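Local coordinates for uncharacterized protein (Magnetospirillum magneticum AMB-1, PDB 5MU5) that is probably a flagellin glycosyltransferase of the Maf family, attaching sugars to flagellin and so taking part in the formation of the bacterial flagellum, at residues Pro35-Val40 against Leu47-Arg52; Phe55-Gly60 against Leu129-Gln134. All blocks are in the same frame, centred on the assembly; numbering follows the deposited sequence.

Contact 1. Residues Pro35-Val40 against Leu47-Arg52; sequences PQSNLV and LDVEFR
Asn38-Val40 and Leu47-Phe51 run antiparallel, their short axes 4.6 Å apart at closest approach and their directions 143° apart. Asn38 with Glu50 and Val40 with Asp48 are hydrogen-bonded pairs, each closed by two backbone bonds; Leu39 and Val49 between them form a non-hydrogen-bonded pair, with CA atoms 4.7 Å apart. CA-H...O contacts, such as Val49 CA to Asn38 O at 3.3 Å, add to this pairing.

Asn38, Val40, Asp48 and Glu50 share one face of the sheet. There the side chains of Asn38 and Glu50 lie side by side, and Asn38 ND2 gives a weak but straight hydrogen bond to Glu50 OE1 at 3.4 Å. The bend of Glu50 at chi2 (-87°) sets CD beside the Asn38 amide; OE2 accepts from the backbone N of Gly53, so both carboxylate oxygens have a donor. Val40 CG2 rests against Glu50 CB at 4.0 Å.

Leu39 and Val49 occupy the other face. Leu39 CD1 lies 3.4 Å from Asp48 O; more loosely, CD1 faces Val49 CG2 and CG faces Leu47 CD2. Val49 CG1, anti to the backbone N (chi1 -177°), packs against both CB and OG of Ser37, CB at 3.6 Å, and OG also hydrogen-bonds Asp155 and His159. Helix 154-160 packs on this face through Phe156 against Val49 and His159 against Leu39. At the Gln36 end, Phe51 CD1 comes 3.9 Å from Gln36 O. Two adjacent strands joined by a short connection make a beta hairpin, which strand 54-55 extends to a three-stranded antiparallel sheet in the Maf N-terminal domain.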
loop_
_atom_site.group_PDB
_atom_site.type_symbol
_atom_site.label_atom_id
_atom_site.label_comp_id
_atom_site.label_asym_id
_atom_site.label_seq_id
_atom_site.Cartn_x
_atom_site.Cartn_y
_atom_site.Cartn_z
ATOM N N PRO A 35 -21.441 5.212 -32.123
ATOM C CA PRO A 35 -20.994 3.814 -32.118
ATOM C C PRO A 35 -20.752 3.232 -33.512
ATOM O O PRO A 35 -21.381 3.659 -34.477
ATOM C CB PRO A 35 -22.161 3.082 -31.454
ATOM C CG PRO A 35 -23.352 3.903 -31.805
ATOM C CD PRO A 35 -22.890 5.334 -31.893
ATOM N N GLN A 36 -19.830 2.283 -33.607
ATOM C CA GLN A 36 -19.610 1.542 -34.842
ATOM C C GLN A 36 -20.588 0.374 -34.924
ATOM O O GLN A 36 -20.929 -0.078 -36.006
ATOM C CB GLN A 36 -18.198 0.980 -34.896
ATOM C CG GLN A 36 -17.100 2.018 -35.032
ATOM C CD GLN A 36 -15.720 1.420 -34.794
ATOM O OE1 GLN A 36 -15.552 0.506 -33.972
ATOM N NE2 GLN A 36 -14.721 1.943 -35.500
ATOM N N SER A 37 -21.020 -0.134 -33.781
ATOM C CA SER A 37 -21.926 -1.276 -33.748
ATOM C C SER A 37 -23.359 -0.806 -33.802
ATOM O O SER A 37 -23.626 0.379 -33.637
ATOM C CB SER A 37 -21.688 -2.121 -32.494
ATOM O OG SER A 37 -21.683 -1.315 -31.337
ATOM N N ASN A 38 -24.274 -1.741 -34.043
ATOM C CA ASN A 38 -25.697 -1.431 -34.191
ATOM C C ASN A 38 -26.525 -2.094 -33.116
ATOM O O ASN A 38 -26.301 -3.250 -32.786
ATOM C CB ASN A 38 -26.214 -1.913 -35.554
ATOM C CG ASN A 38 -25.559 -1.200 -36.709
ATOM O OD1 ASN A 38 -25.515 0.029 -36.748
ATOM N ND2 ASN A 38 -25.053 -1.963 -37.663
ATOM N N LEU A 39 -27.486 -1.359 -32.570
ATOM C CA LEU A 39 -28.420 -1.922 -31.614
ATOM C C LEU A 39 -29.590 -2.407 -32.442
ATOM O O LEU A 39 -30.206 -1.612 -33.142
ATOM C CB LEU A 39 -28.881 -0.869 -30.609
ATOM C CG LEU A 39 -29.736 -1.406 -29.456
ATOM C CD1 LEU A 39 -28.910 -2.328 -28.583
ATOM C CD2 LEU A 39 -30.329 -0.277 -28.628
ATOM N N VAL A 40 -29.881 -3.705 -32.385
ATOM C CA VAL A 40 -30.960 -4.292 -33.178
ATOM C C VAL A 40 -31.843 -5.204 -32.330
ATOM O O VAL A 40 -31.420 -5.680 -31.281
ATOM C CB VAL A 40 -30.407 -5.091 -34.386
ATOM C CG1 VAL A 40 -29.479 -4.221 -35.224
ATOM C CG2 VAL A 40 -29.675 -6.350 -33.942
ATOM N N LEU A 47 -33.261 -6.889 -27.289
ATOM C CA LEU A 47 -32.323 -5.976 -27.912
ATOM C C LEU A 47 -30.958 -6.656 -27.924
ATOM O O LEU A 47 -30.610 -7.363 -26.982
ATOM C CB LEU A 47 -32.275 -4.635 -27.181
ATOM C CG LEU A 47 -33.487 -3.725 -27.408
ATOM C CD1 LEU A 47 -33.414 -2.542 -26.457
ATOM C CD2 LEU A 47 -33.566 -3.248 -28.856
ATOM N N ASP A 48 -30.205 -6.444 -29.001
ATOM C CA ASP A 48 -28.911 -7.081 -29.185
ATOM C C ASP A 48 -27.972 -6.119 -29.905
ATOM O O ASP A 48 -28.418 -5.131 -30.478
ATOM C CB ASP A 48 -29.084 -8.383 -29.986
ATOM C CG ASP A 48 -27.939 -9.381 -29.772
ATOM O OD1 ASP A 48 -26.882 -9.008 -29.213
ATOM O OD2 ASP A 48 -28.091 -10.568 -30.145
ATOM N N VAL A 49 -26.674 -6.397 -29.842
ATOM C CA VAL A 49 -25.652 -5.595 -30.521
ATOM C C VAL A 49 -25.035 -6.382 -31.675
ATOM O O VAL A 49 -24.403 -7.419 -31.470
ATOM C CB VAL A 49 -24.551 -5.152 -29.555
ATOM C CG1 VAL A 49 -23.546 -4.265 -30.265
ATOM C CG2 VAL A 49 -25.159 -4.405 -28.380
ATOM N N GLU A 50 -25.251 -5.890 -32.893
ATOM C CA GLU A 50 -24.752 -6.534 -34.094
ATOM C C GLU A 50 -23.582 -5.736 -34.645
ATOM O O GLU A 50 -23.534 -4.521 -34.523
ATOM C CB GLU A 50 -25.879 -6.668 -35.121
ATOM C CG GLU A 50 -25.501 -7.380 -36.423
ATOM C CD GLU A 50 -24.908 -6.444 -37.468
ATOM O OE1 GLU A 50 -25.415 -5.312 -37.611
ATOM O OE2 GLU A 50 -23.938 -6.837 -38.153
ATOM N N PHE A 51 -22.627 -6.445 -35.229
ATOM C CA PHE A 51 -21.454 -5.831 -35.839
ATOM C C PHE A 51 -20.835 -6.816 -36.824
ATOM O O PHE A 51 -20.326 -7.863 -36.430
ATOM C CB PHE A 51 -20.431 -5.426 -34.771
ATOM C CG PHE A 51 -19.196 -4.779 -35.332
ATOM C CD1 PHE A 51 -19.288 -3.600 -36.070
ATOM C CD2 PHE A 51 -17.941 -5.326 -35.111
ATOM C CE1 PHE A 51 -18.159 -2.986 -36.582
ATOM C CE2 PHE A 51 -16.805 -4.719 -35.629
ATOM C CZ PHE A 51 -16.916 -3.550 -36.364
ATOM N N ARG A 52 -20.905 -6.478 -38.109
ATOM C CA ARG A 52 -20.392 -7.333 -39.174
ATOM C C ARG A 52 -21.003 -8.731 -39.099
ATOM O O ARG A 52 -20.303 -9.732 -39.227
ATOM C CB ARG A 52 -18.864 -7.400 -39.121
ATOM C CG ARG A 52 -18.195 -6.046 -39.254
ATOM C CD ARG A 52 -16.687 -6.188 -39.179
ATOM N NE ARG A 52 -16.006 -4.904 -39.341
ATOM C CZ ARG A 52 -14.758 -4.650 -38.947
ATOM N NH1 ARG A 52 -14.026 -5.579 -38.333
ATOM N NH2 ARG A 52 -14.241 -3.445 -39.147
#

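Contact 2. Residues Phe55-Gly60 against Leu129-Gln134; sequences FLYGPG and LGLGYQ
A buried loop-to-loop contact, centred on the Tyr57 side chain, joins the segment after strand 54-55 to the one that leads from strand 123-127 into helix 134-142. Its one direct hydrogen bond runs from Leu131 N to Tyr57 OH, 2.8 Å long with an N-H...O angle of 157°, and the donor lies at the edge of the ring, in its plane. The ring is held between Leu56 CG over one face and Tyr133 CD2 over the opposite face, both offset toward the rim; the two tyrosine planes make an oblique pair at 59°. Leu131 CB comes within 3.8 Å of Tyr57 CE2. The receiving loop is a type II' beta turn from Leu129 to Gly132, placed after a strand of the parallel sheet. Leu129 O accepts from Gly132 N and Gln134 NE2, which reach it from opposite faces of its plane. At Gly130 a CB would collide with Tyr57 OH, and Leu56 CD2 already lies 3.6 Å from Gly130 CA. An alanine in place of Tyr57 would probably leave Leu131 N without its acceptor and open a gap between Leu56 and Tyr133.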
loop_
_atom_site.group_PDB
_atom_site.type_symbol
_atom_site.label_atom_id
_atom_site.label_comp_id
_atom_site.label_asym_id
_atom_site.label_seq_id
_atom_site.Cartn_x
_atom_site.Cartn_y
_atom_site.Cartn_z
ATOM N N PHE A 55 -23.355 -11.191 -33.360
ATOM C CA PHE A 55 -24.263 -10.717 -32.329
ATOM C C PHE A 55 -23.665 -10.956 -30.952
ATOM O O PHE A 55 -23.070 -11.992 -30.706
ATOM C CB PHE A 55 -25.603 -11.433 -32.462
ATOM C CG PHE A 55 -26.398 -11.004 -33.665
ATOM C CD1 PHE A 55 -25.923 -11.234 -34.951
ATOM C CD2 PHE A 55 -27.630 -10.375 -33.514
ATOM C CE1 PHE A 55 -26.652 -10.834 -36.063
ATOM C CE2 PHE A 55 -28.368 -9.979 -34.621
ATOM C CZ PHE A 55 -27.879 -10.209 -35.897
ATOM N N LEU A 56 -23.815 -9.987 -30.057
ATOM C CA LEU A 56 -23.311 -10.128 -28.699
ATOM C C LEU A 56 -24.011 -11.287 -28.007
ATOM O O LEU A 56 -23.362 -12.196 -27.533
ATOM C CB LEU A 56 -23.491 -8.825 -27.903
ATOM C CG LEU A 56 -23.186 -8.882 -26.396
ATOM C CD1 LEU A 56 -21.788 -9.400 -26.139
ATOM C CD2 LEU A 56 -23.336 -7.503 -25.769
ATOM N N TYR A 57 -25.338 -11.260 -27.985
ATOM C CA TYR A 57 -26.105 -12.292 -27.315
ATOM C C TYR A 57 -26.531 -13.435 -28.237
ATOM O O TYR A 57 -26.440 -14.596 -27.868
ATOM C CB TYR A 57 -27.308 -11.654 -26.617
ATOM C CG TYR A 57 -26.863 -10.735 -25.502
ATOM C CD1 TYR A 57 -26.411 -11.258 -24.291
ATOM C CD2 TYR A 57 -26.861 -9.352 -25.663
ATOM C CE1 TYR A 57 -25.971 -10.438 -23.275
ATOM C CE2 TYR A 57 -26.440 -8.518 -24.644
ATOM C CZ TYR A 57 -25.989 -9.070 -23.454
ATOM O OH TYR A 57 -25.559 -8.259 -22.448
ATOM N N GLY A 58 -26.990 -13.117 -29.440
ATOM C CA GLY A 58 -27.492 -14.150 -30.351
ATOM C C GLY A 58 -28.811 -14.688 -29.824
ATOM O O GLY A 58 -29.298 -14.218 -28.789
ATOM N N PRO A 59 -29.395 -15.693 -30.508
ATOM C CA PRO A 59 -30.698 -16.185 -30.042
ATOM C C PRO A 59 -30.579 -16.908 -28.699
ATOM O O PRO A 59 -29.689 -17.739 -28.516
ATOM C CB PRO A 59 -31.133 -17.146 -31.154
ATOM C CG PRO A 59 -29.850 -17.647 -31.727
ATOM C CD PRO A 59 -28.885 -16.484 -31.647
ATOM N N GLY A 60 -31.457 -16.559 -27.762
ATOM C CA GLY A 60 -31.413 -17.114 -26.410
ATOM C C GLY A 60 -30.234 -16.650 -25.549
ATOM O O GLY A 60 -29.995 -17.212 -24.493
ATOM N N LEU A 129 -20.222 -5.635 -19.298
ATOM C CA LEU A 129 -21.562 -5.120 -19.091
ATOM C C LEU A 129 -22.462 -5.709 -20.159
ATOM O O LEU A 129 -23.530 -6.232 -19.857
ATOM C CB LEU A 129 -21.574 -3.593 -19.184
ATOM C CG LEU A 129 -22.932 -2.889 -19.106
ATOM C CD1 LEU A 129 -23.532 -3.031 -17.725
ATOM C CD2 LEU A 129 -22.764 -1.430 -19.445
ATOM N N GLY A 130 -22.022 -5.630 -21.412
ATOM C CA GLY A 130 -22.876 -6.011 -22.507
ATOM C C GLY A 130 -24.015 -5.012 -22.475
ATOM O O GLY A 130 -23.767 -3.820 -22.279
ATOM N N LEU A 131 -25.248 -5.503 -22.621
ATOM C CA LEU A 131 -26.422 -4.660 -22.509
ATOM C C LEU A 131 -26.972 -4.619 -21.099
ATOM O O LEU A 131 -27.996 -4.003 -20.854
ATOM C CB LEU A 131 -27.495 -5.075 -23.519
ATOM C CG LEU A 131 -27.093 -4.768 -24.973
ATOM C CD1 LEU A 131 -28.173 -5.211 -25.948
ATOM C CD2 LEU A 131 -26.804 -3.287 -25.175
ATOM N N GLY A 132 -26.285 -5.258 -20.162
ATOM C CA GLY A 132 -26.644 -5.148 -18.755
ATOM C C GLY A 132 -27.852 -5.917 -18.288
ATOM O O GLY A 132 -28.369 -5.652 -17.210
ATOM N N TYR A 133 -28.306 -6.881 -19.079
ATOM C CA TYR A 133 -29.428 -7.738 -18.679
ATOM C C TYR A 133 -29.192 -8.432 -17.309
ATOM O O TYR A 133 -30.129 -8.660 -16.556
ATOM C CB TYR A 133 -29.691 -8.793 -19.755
ATOM C CG TYR A 133 -30.173 -8.244 -21.086
ATOM C CD1 TYR A 133 -31.266 -7.385 -21.143
ATOM C CD2 TYR A 133 -29.565 -8.614 -22.283
ATOM C CE1 TYR A 133 -31.733 -6.890 -22.344
ATOM C CE2 TYR A 133 -30.027 -8.131 -23.496
ATOM C CZ TYR A 133 -31.114 -7.260 -23.517
ATOM O OH TYR A 133 -31.605 -6.751 -24.697
ATOM N N GLN A 134 -27.945 -8.748 -16.980
ATOM C CA GLN A 134 -27.633 -9.370 -15.687
ATOM C C GLN A 134 -27.847 -8.466 -14.474
ATOM O O GLN A 134 -28.198 -8.956 -13.404
ATOM C CB GLN A 134 -26.185 -9.924 -15.664
ATOM C CG GLN A 134 -25.045 -8.898 -15.755
ATOM C CD GLN A 134 -24.777 -8.380 -17.170
ATOM O OE1 GLN A 134 -25.460 -8.751 -18.114
ATOM N NE2 GLN A 134 -23.783 -7.520 -17.310
#

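The two contacts have centres 11 Å apart and follow one another along the chain within the Maf N-terminal domain. Asp48 joins them: its OD2 accepts from Gly58 N at 2.9 Å, and its OD1 from Tyr57 N, so a hairpin carboxylate grips the backbone of the loop that carries the central tyrosine of contact 2. A second tie comes from the other loop, where Tyr133 OH and Leu47 O, 2.6 Å apart, form a probable hydrogen bond. Residues 47-52 therefore have bonds to both sides of contact 2. Bound triethylene glycol, probably from the crystallisation liquor, comes within about 4 Å (nearest atoms) of the side chains of Phe51 in contact 1 and of Leu56 in contact 2.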